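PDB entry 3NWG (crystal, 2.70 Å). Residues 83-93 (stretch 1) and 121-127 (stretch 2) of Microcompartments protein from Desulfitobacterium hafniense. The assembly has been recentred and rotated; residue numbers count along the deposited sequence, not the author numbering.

Stretch 1, residues 83-93: TAISAATPLTL
Stretch 2 (121-127) VDLVEIR

Where a helix ends against a β-strand, a small residue allows the two backbones to come close; the contact between residues 83-93 and 121-127 of this microcompartments protein is a compact example. At its apolar centre lies Ala 84, in the last turn of a helix that begins earlier in the chain and runs through Ile 85. The CA-to-CB bond of Ala 84 points toward the strand, and Ala 84 CA sits 5.1 Å from Glu 125 CA, a spacing compatible with a methyl side chain. Ala 84 CB packs 3.7 Å from CD1 of Ile 126 and 4.2 Å from CB of Leu 123. The CA-to-CB bond of Ile 126 points toward the helix, in the m,t rotamer (chi1 -71°, chi2 174°), and Ile 126 CD1 also meets CG1 of Ile 85 at 3.7 Å, so one extended isoleucine side chain touches two successive helical residues. The CA-to-CB bond of Ile 85, likewise m,t (-78°, 160°), lies sideways to the strand, with Ile 85 CA 5.3 Å from Ile 126 CA. The CA-to-CB bond of Leu 123 (m,t) is likewise sideways to stretch 1.

The helical phi/psi values near -60°/-45° give way at Ser 86 (-73°/29°), and Ala 87 follows with positive phi (38°/58°). Weak backbone hydrogen bonds accompany the turn: Ala 87 N reaches Ala 84 O at 3.1 Å and Ile 85 O at 2.8 Å, while Ala 88 N reaches Thr 83 O at 3.1 Å. Ala 88 (-146°/8°) leads into an extended segment, beginning at Thr 89 (-66°/132°), that returns the chain to the strand.

Here the contact turns polar. The CA-to-CB bond of Thr 89 points toward the strand, Thr 89 CA lies 6.4 Å from Val 124 CA, and Thr 89 OG1 donates a hydrogen bond of 2.7 Å to Val 124 O. Chi1 of Thr 89, at 28°, lies between wells, and Thr 89 CG2 rests 3.5 Å from Leu 123 O. The accepting residue has phi/psi of -101°/-52°, a departure from the extended conformation of its strand neighbours. Val 124 is t, and although its CA-to-CB bond points away, Val 124 CG2 lies 4.0 Å from OG1 of Thr 92.

Farther out, the CA-to-CB bond of Thr 92 (-117°/131°, chi1 p) points toward the strand, and Thr 92 CG2 lies 4.5 Å from CB of Asp 122, whose chi1 is m. Toward the other end of the strand, the CA-to-CB bonds of Glu 125 (p,t) and Arg 127 (chi1 m) point away from stretch 1; Arg 127 NE and Glu 125 OE1 form a long salt bridge of 3.8 Å, with the oxygen well out of the guanidinium plane. Between the two stretches 373 Å² is buried, both sides summed.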

ATOM      1  N   THR A  83      -1.401 -16.825  16.520  1.00 65.96           N
ATOM      2  CA  THR A  83      -2.251 -15.820  15.904  1.00 67.83           C
ATOM      3  C   THR A  83      -1.546 -14.446  15.850  1.00 68.88           C
ATOM      4  O   THR A  83      -1.653 -13.736  14.854  1.00 69.33           O
ATOM      5  CB  THR A  83      -3.653 -15.744  16.574  1.00 67.87           C
ATOM      6  OG1 THR A  83      -3.509 -15.632  17.993  1.00 68.66           O
ATOM      7  CG2 THR A  83      -4.466 -17.002  16.285  1.00 68.47           C
ATOM      8  N   ALA A  84      -0.800 -14.097  16.897  1.00 70.02           N
ATOM      9  CA  ALA A  84      -0.069 -12.831  16.934  1.00 71.40           C
ATOM     10  C   ALA A  84       0.955 -12.751  15.812  1.00 72.69           C
ATOM     11  O   ALA A  84       1.008 -11.747  15.095  1.00 72.93           O
ATOM     12  CB  ALA A  84       0.604 -12.621  18.286  1.00 71.03           C
ATOM     13  N   ILE A  85       1.759 -13.810  15.665  1.00 74.37           N
ATOM     14  CA  ILE A  85       2.772 -13.906  14.606  1.00 75.78           C
ATOM     15  C   ILE A  85       2.145 -13.732  13.217  1.00 77.34           C
ATOM     16  O   ILE A  85       2.604 -12.907  12.412  1.00 77.55           O
ATOM     17  CB  ILE A  85       3.551 -15.237  14.675  1.00 75.37           C
ATOM     18  CG1 ILE A  85       4.596 -15.175  15.781  1.00 74.99           C
ATOM     19  CG2 ILE A  85       4.255 -15.521  13.362  1.00 74.80           C
ATOM     20  CD1 ILE A  85       5.072 -16.527  16.246  1.00 74.18           C
ATOM     21  N   SER A  86       1.081 -14.490  12.963  1.00 78.93           N
ATOM     22  CA  SER A  86       0.364 -14.433  11.692  1.00 80.59           C
ATOM     23  C   SER A  86      -0.486 -13.156  11.543  1.00 81.70           C
ATOM     24  O   SER A  86      -1.517 -13.170  10.866  1.00 81.84           O
ATOM     25  CB  SER A  86      -0.517 -15.678  11.540  1.00 80.58           C
ATOM     26  OG  SER A  86      -1.520 -15.705  12.540  1.00 80.64           O
ATOM     27  N   ALA A  87      -0.043 -12.065  12.180  1.00 83.04           N
ATOM     28  CA  ALA A  87      -0.695 -10.744  12.106  1.00 84.08           C
ATOM     29  C   ALA A  87      -2.217 -10.853  12.079  1.00 84.79           C
ATOM     30  O   ALA A  87      -2.864 -10.371  11.149  1.00 85.07           O
ATOM     31  CB  ALA A  87      -0.179  -9.951  10.883  1.00 83.92           C
ATOM     32  N   ALA A  88      -2.782 -11.487  13.103  1.00 85.56           N
ATOM     33  CA  ALA A  88      -4.180 -11.920  13.049  1.00 86.26           C
ATOM     34  C   ALA A  88      -4.952 -11.879  14.384  1.00 86.78           C
ATOM     35  O   ALA A  88      -6.087 -12.372  14.463  1.00 86.93           O
ATOM     36  CB  ALA A  88      -4.254 -13.320  12.427  1.00 86.28           C
ATOM     37  N   THR A  89      -4.341 -11.310  15.428  1.00 87.23           N
ATOM     38  CA  THR A  89      -5.047 -11.073  16.699  1.00 87.40           C
ATOM     39  C   THR A  89      -6.165 -10.040  16.474  1.00 87.52           C
ATOM     40  O   THR A  89      -5.922  -8.996  15.843  1.00 87.75           O
ATOM     41  CB  THR A  89      -4.091 -10.622  17.850  1.00 87.28           C
ATOM     42  OG1 THR A  89      -2.961  -9.937  17.302  1.00 87.32           O
ATOM     43  CG2 THR A  89      -3.585 -11.826  18.649  1.00 87.38           C
ATOM     44  N   PRO A  90      -7.395 -10.330  16.970  1.00 87.44           N
ATOM     45  CA  PRO A  90      -8.514  -9.401  16.735  1.00 87.15           C
ATOM     46  C   PRO A  90      -8.251  -8.059  17.425  1.00 86.69           C
ATOM     47  O   PRO A  90      -7.357  -7.972  18.279  1.00 86.73           O
ATOM     48  CB  PRO A  90      -9.711 -10.117  17.381  1.00 87.28           C
ATOM     49  CG  PRO A  90      -9.100 -10.958  18.471  1.00 87.36           C
ATOM     50  CD  PRO A  90      -7.763 -11.408  17.916  1.00 87.47           C
ATOM     51  N   LEU A  91      -8.998  -7.023  17.048  1.00 85.94           N
ATOM     52  CA  LEU A  91      -8.862  -5.733  17.713  1.00 85.08           C
ATOM     53  C   LEU A  91      -9.092  -5.931  19.214  1.00 84.18           C
ATOM     54  O   LEU A  91     -10.136  -6.450  19.637  1.00 84.36           O
ATOM     55  CB  LEU A  91      -9.825  -4.688  17.125  1.00 85.31           C
ATOM     56  CG  LEU A  91      -9.548  -4.041  15.759  1.00 85.98           C
ATOM     57  CD1 LEU A  91      -8.091  -3.541  15.626  1.00 86.64           C
ATOM     58  CD2 LEU A  91      -9.947  -4.960  14.578  1.00 87.05           C
ATOM     59  N   THR A  92      -8.088  -5.566  20.008  1.00 82.74           N
ATOM     60  CA  THR A  92      -8.148  -5.752  21.456  1.00 81.33           C
ATOM     61  C   THR A  92      -8.093  -4.395  22.151  1.00 79.85           C
ATOM     62  O   THR A  92      -7.247  -3.558  21.823  1.00 79.71           O
ATOM     63  CB  THR A  92      -7.008  -6.686  21.976  1.00 81.66           C
ATOM     64  OG1 THR A  92      -5.761  -6.309  21.381  1.00 81.82           O
ATOM     65  CG2 THR A  92      -7.294  -8.157  21.635  1.00 82.12           C
ATOM     66  N   LEU A  93      -9.025  -4.176  23.080  1.00 77.88           N
ATOM     67  CA  LEU A  93      -9.056  -2.967  23.899  1.00 75.56           C
ATOM     68  C   LEU A  93      -7.788  -2.978  24.747  1.00 73.77           C
ATOM     69  O   LEU A  93      -7.636  -3.808  25.655  1.00 73.80           O
ATOM     70  CB  LEU A  93     -10.321  -2.949  24.780  1.00 75.77           C
ATOM     71  CG  LEU A  93     -10.817  -1.693  25.526  1.00 76.21           C
ATOM     72  CD1 LEU A  93     -12.270  -1.881  25.961  1.00 76.89           C
ATOM     73  CD2 LEU A  93      -9.968  -1.325  26.748  1.00 76.93           C
ATOM     74  N   VAL A 121      -3.551 -12.067  30.087  1.00 68.65           N
ATOM     75  CA  VAL A 121      -3.138 -11.045  29.134  1.00 66.31           C
ATOM     76  C   VAL A 121      -3.621 -11.488  27.756  1.00 66.13           C
ATOM     77  O   VAL A 121      -3.998 -12.642  27.571  1.00 66.57           O
ATOM     78  CB  VAL A 121      -1.585 -10.831  29.128  1.00 64.66           C
ATOM     79  CG1 VAL A 121      -1.112 -10.160  30.414  1.00 64.06           C
ATOM     80  CG2 VAL A 121      -0.848 -12.145  28.914  1.00 63.52           C
ATOM     81  N   ASP A 122      -3.633 -10.567  26.804  1.00 65.36           N
ATOM     82  CA  ASP A 122      -3.789 -10.917  25.403  1.00 65.52           C
ATOM     83  C   ASP A 122      -2.613 -10.322  24.664  1.00 64.10           C
ATOM     84  O   ASP A 122      -2.338  -9.135  24.813  1.00 63.95           O
ATOM     85  CB  ASP A 122      -5.112 -10.384  24.844  1.00 66.90           C
ATOM     86  CG  ASP A 122      -6.333 -11.071  25.469  1.00 70.40           C
ATOM     87  OD1 ASP A 122      -6.584 -12.270  25.175  1.00 71.02           O
ATOM     88  OD2 ASP A 122      -7.050 -10.409  26.262  1.00 72.29           O
ATOM     89  N   LEU A 123      -1.893 -11.139  23.895  1.00 63.62           N
ATOM     90  CA  LEU A 123      -0.809 -10.622  23.053  1.00 62.53           C
ATOM     91  C   LEU A 123      -1.450  -9.738  22.006  1.00 63.41           C
ATOM     92  O   LEU A 123      -2.540 -10.044  21.523  1.00 64.39           O
ATOM     93  CB  LEU A 123       0.000 -11.748  22.394  1.00 61.61           C
ATOM     94  CG  LEU A 123       0.655 -12.856  23.235  1.00 61.30           C
ATOM     95  CD1 LEU A 123       1.556 -13.692  22.371  1.00 61.18           C
ATOM     96  CD2 LEU A 123       1.445 -12.334  24.424  1.00 60.55           C
ATOM     97  N   VAL A 124      -0.802  -8.626  21.686  1.00 63.77           N
ATOM     98  CA  VAL A 124      -1.373  -7.671  20.736  1.00 65.73           C
ATOM     99  C   VAL A 124      -0.717  -7.832  19.365  1.00 66.72           C
ATOM    100  O   VAL A 124      -1.411  -7.976  18.361  1.00 67.76           O
ATOM    101  CB  VAL A 124      -1.296  -6.214  21.237  1.00 65.62           C
ATOM    102  CG1 VAL A 124      -1.938  -5.274  20.238  1.00 66.48           C
ATOM    103  CG2 VAL A 124      -1.976  -6.083  22.581  1.00 65.54           C
ATOM    104  N   GLU A 125       0.615  -7.808  19.330  1.00 66.94           N
ATOM    105  CA  GLU A 125       1.353  -8.100  18.103  1.00 67.95           C
ATOM    106  C   GLU A 125       2.756  -8.639  18.357  1.00 67.18           C
ATOM    107  O   GLU A 125       3.346  -8.440  19.422  1.00 66.46           O
ATOM    108  CB  GLU A 125       1.385  -6.890  17.152  1.00 69.05           C
ATOM    109  CG  GLU A 125       2.424  -5.816  17.444  1.00 71.23           C
ATOM    110  CD  GLU A 125       2.406  -4.689  16.404  1.00 76.77           C
ATOM    111  OE1 GLU A 125       3.168  -3.695  16.558  1.00 78.46           O
ATOM    112  OE2 GLU A 125       1.622  -4.788  15.429  1.00 78.88           O
ATOM    113  N   ILE A 126       3.264  -9.345  17.360  1.00 67.96           N
ATOM    114  CA  ILE A 126       4.628  -9.829  17.351  1.00 68.16           C
ATOM    115  C   ILE A 126       5.299  -9.309  16.089  1.00 69.97           C
ATOM    116  O   ILE A 126       4.733  -9.366  15.002  1.00 70.49           O
ATOM    117  CB  ILE A 126       4.675 -11.370  17.420  1.00 67.22           C
ATOM    118  CG1 ILE A 126       4.253 -11.833  18.823  1.00 66.39           C
ATOM    119  CG2 ILE A 126       6.056 -11.886  17.045  1.00 65.29           C
ATOM    120  CD1 ILE A 126       4.111 -13.351  19.005  1.00 65.58           C
ATOM    121  N   ARG A 127       6.501  -8.776  16.234  1.00 71.60           N
ATOM    122  CA  ARG A 127       7.231  -8.346  15.065  1.00 74.13           C
ATOM    123  C   ARG A 127       8.561  -9.048  14.991  1.00 74.64           C
ATOM    124  O   ARG A 127       9.486  -8.749  15.737  1.00 73.97           O
ATOM    125  CB  ARG A 127       7.391  -6.827  15.033  1.00 75.42           C
ATOM    126  CG  ARG A 127       6.078  -6.069  14.889  1.00 78.25           C
ATOM    127  CD  ARG A 127       5.742  -5.735  13.452  1.00 82.80           C
ATOM    128  NE  ARG A 127       5.100  -4.421  13.405  1.00 87.61           N
ATOM    129  CZ  ARG A 127       5.733  -3.275  13.134  1.00 90.48           C
ATOM    130  NH1 ARG A 127       5.058  -2.129  13.135  1.00 91.94           N
ATOM    131  NH2 ARG A 127       7.039  -3.268  12.857  1.00 90.92           N
TER